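Local atomic coordinates of venom allergen-like (VAL) 4 protein (Schistosoma mansoni, PDB entry 4P27), a protein that binds lipids as a member of the SCP/TAPS (CAP) family, although it lacks the prototypical CAP motifs. Residues A[47-52]-A[135-140]. Residues are numbered along the deposited sequence; the frame is centred on the assembly and turned at random.
Sequences NKAKQQ and LIVCNY
Val137 on the strand meets Ala49 and Gln52 on the helix. Val137 CB sits 3.6 Å from Ala49 O. From there the two methyls part. Val137 CG1 is anti to the backbone N (chi1 180°) and lies 3.9 Å from Ala49 CB. Val137 CG1 also lies 3.9 Å from Gln52 CD. CG2 meets Ala49 O and Gln52 CG. The side chain of Gln52 runs extended beyond CG and crosses Val137 at about a right angle, with its CD near both methyls. Helix 43-54 here covers one face of the central sheet of the CAP fold. Helices 84-93 and 6-22 lie on the other face, as in the alpha-beta-alpha sandwich of CAP proteins. Both touch Cys138, which is joined to Cys125 by a disulfide. Segment 47-52 runs nearly antiparallel to 135-140 (150° between their directions). The two axes are 7.6 Å apart at closest approach, consistent with the small side chain of Ala49 facing the strand. Ala49 CB rests 3.5 Å from Val137 O.

No direct hydrogen bond joins the two segments. Instead, one water donates to Gln52 OE1 at 2.9 Å and accepts from Asn139 ND2 at 3.1 Å. Asn139 ND2 also bonds to Leu45 O, near the start of helix 43-54. Gln76 on strand 75-81 serves both amides: its NE2 bonds Asn139 OD1, and its OE1 takes a bond from Gln52 NE2.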
loop_
_atom_site.group_PDB
_atom_site.type_symbol
_atom_site.label_atom_id
_atom_site.label_comp_id
_atom_site.label_asym_id
_atom_site.label_seq_id
_atom_site.Cartn_x
_atom_site.Cartn_y
_atom_site.Cartn_z
ATOM N N ASN A 47 -10.930 8.284 6.272
ATOM C CA ASN A 47 -11.035 9.476 7.071
ATOM C C ASN A 47 -9.899 9.634 8.008
ATOM O O ASN A 47 -9.434 10.789 8.237
ATOM C CB ASN A 47 -12.344 9.474 7.864
ATOM C CG ASN A 47 -13.529 9.565 6.956
ATOM O OD1 ASN A 47 -13.393 9.860 5.756
ATOM N ND2 ASN A 47 -14.713 9.269 7.494
ATOM N N LYS A 48 -9.442 8.527 8.609
ATOM C CA LYS A 48 -8.329 8.679 9.549
ATOM C C LYS A 48 -7.093 9.082 8.766
ATOM O O LYS A 48 -6.298 9.941 9.229
ATOM C CB LYS A 48 -8.119 7.471 10.415
ATOM C CG LYS A 48 -9.238 7.434 11.500
ATOM C CD LYS A 48 -8.908 8.186 12.792
ATOM C CE LYS A 48 -7.510 7.806 13.260
ATOM N NZ LYS A 48 -7.149 8.515 14.497
ATOM N N ALA A 49 -7.013 8.535 7.551
ATOM C CA ALA A 49 -5.854 8.787 6.649
ATOM C C ALA A 49 -5.850 10.273 6.369
ATOM O O ALA A 49 -4.800 10.932 6.370
ATOM C CB ALA A 49 -5.986 8.017 5.343
ATOM N N LYS A 50 -7.041 10.790 6.102
ATOM C CA LYS A 50 -7.228 12.213 5.716
ATOM C C LYS A 50 -6.952 13.202 6.867
ATOM O O LYS A 50 -6.266 14.190 6.674
ATOM C CB LYS A 50 -8.681 12.414 5.237
ATOM C CG LYS A 50 -8.839 13.697 4.446
ATOM C CD LYS A 50 -9.222 13.377 3.009
ATOM C CE LYS A 50 -10.735 13.143 2.799
ATOM N NZ LYS A 50 -11.467 14.424 2.602
ATOM N N GLN A 51 -7.460 12.919 8.086
ATOM C CA GLN A 51 -7.098 13.724 9.243
ATOM C C GLN A 51 -5.580 13.775 9.409
ATOM O O GLN A 51 -5.044 14.831 9.722
ATOM C CB GLN A 51 -7.742 13.162 10.555
ATOM C CG GLN A 51 -9.284 13.273 10.535
ATOM C CD GLN A 51 -9.926 12.396 11.603
ATOM O OE1 GLN A 51 -10.588 11.386 11.314
ATOM N NE2 GLN A 51 -9.702 12.761 12.852
ATOM N N GLN A 52 -4.894 12.630 9.233
ATOM C CA GLN A 52 -3.437 12.586 9.328
ATOM C C GLN A 52 -2.878 13.446 8.179
ATOM O O GLN A 52 -2.020 14.282 8.406
ATOM C CB GLN A 52 -2.911 11.197 9.113
ATOM C CG GLN A 52 -1.389 11.098 9.231
ATOM C CD GLN A 52 -0.924 9.653 9.411
ATOM O OE1 GLN A 52 -1.686 8.815 9.874
ATOM N NE2 GLN A 52 0.344 9.378 9.086
ATOM N N LEU A 135 0.930 15.396 0.791
ATOM C CA LEU A 135 1.080 14.313 1.742
ATOM C C LEU A 135 -0.050 13.283 1.453
ATOM O O LEU A 135 -1.218 13.603 1.574
ATOM C CB LEU A 135 0.966 14.869 3.146
ATOM C CG LEU A 135 1.198 13.772 4.233
ATOM C CD1 LEU A 135 2.484 12.970 4.019
ATOM C CD2 LEU A 135 1.345 14.488 5.530
ATOM N N ILE A 136 0.324 12.103 0.955
ATOM C CA ILE A 136 -0.612 10.974 0.773
ATOM C C ILE A 136 -0.417 9.880 1.870
ATOM O O ILE A 136 0.742 9.489 2.142
ATOM C CB ILE A 136 -0.348 10.357 -0.569
ATOM C CG1 ILE A 136 -0.443 11.463 -1.641
ATOM C CG2 ILE A 136 -1.300 9.172 -0.821
ATOM C CD1 ILE A 136 0.347 11.106 -2.879
ATOM N N VAL A 137 -1.524 9.500 2.544
ATOM C CA VAL A 137 -1.556 8.507 3.621
ATOM C C VAL A 137 -2.495 7.423 3.106
ATOM O O VAL A 137 -3.621 7.763 2.778
ATOM C CB VAL A 137 -2.121 9.087 4.907
ATOM C CG1 VAL A 137 -2.171 8.050 6.060
ATOM C CG2 VAL A 137 -1.285 10.327 5.312
ATOM N N CYS A 138 -2.017 6.166 2.972
ATOM C CA CYS A 138 -2.916 4.974 2.811
ATOM C C CYS A 138 -2.821 4.148 4.045
ATOM O O CYS A 138 -1.687 3.898 4.520
ATOM C CB CYS A 138 -2.533 4.094 1.626
ATOM S SG CYS A 138 -3.050 4.795 0.037
ATOM N N ASN A 139 -3.997 3.813 4.577
ATOM C CA ASN A 139 -4.158 2.878 5.691
ATOM C C ASN A 139 -4.684 1.582 5.166
ATOM O O ASN A 139 -5.494 1.558 4.220
ATOM C CB ASN A 139 -5.062 3.378 6.805
ATOM C CG ASN A 139 -4.460 4.538 7.534
ATOM O OD1 ASN A 139 -3.263 4.550 7.736
ATOM N ND2 ASN A 139 -5.292 5.566 7.907
ATOM N N TYR A 140 -4.182 0.494 5.763
ATOM C CA TYR A 140 -4.492 -0.860 5.317
ATOM C C TYR A 140 -4.855 -1.703 6.616
ATOM O O TYR A 140 -4.242 -1.539 7.641
ATOM C CB TYR A 140 -3.275 -1.503 4.704
ATOM C CG TYR A 140 -2.681 -0.729 3.543
ATOM C CD1 TYR A 140 -1.742 0.321 3.768
ATOM C CD2 TYR A 140 -3.072 -1.021 2.191
ATOM C CE1 TYR A 140 -1.182 1.039 2.699
ATOM C CE2 TYR A 140 -2.487 -0.297 1.104
ATOM C CZ TYR A 140 -1.591 0.745 1.383
ATOM O OH TYR A 140 -1.019 1.464 0.361
HETATM O O HOH W 1 -4.190 7.422 10.078
#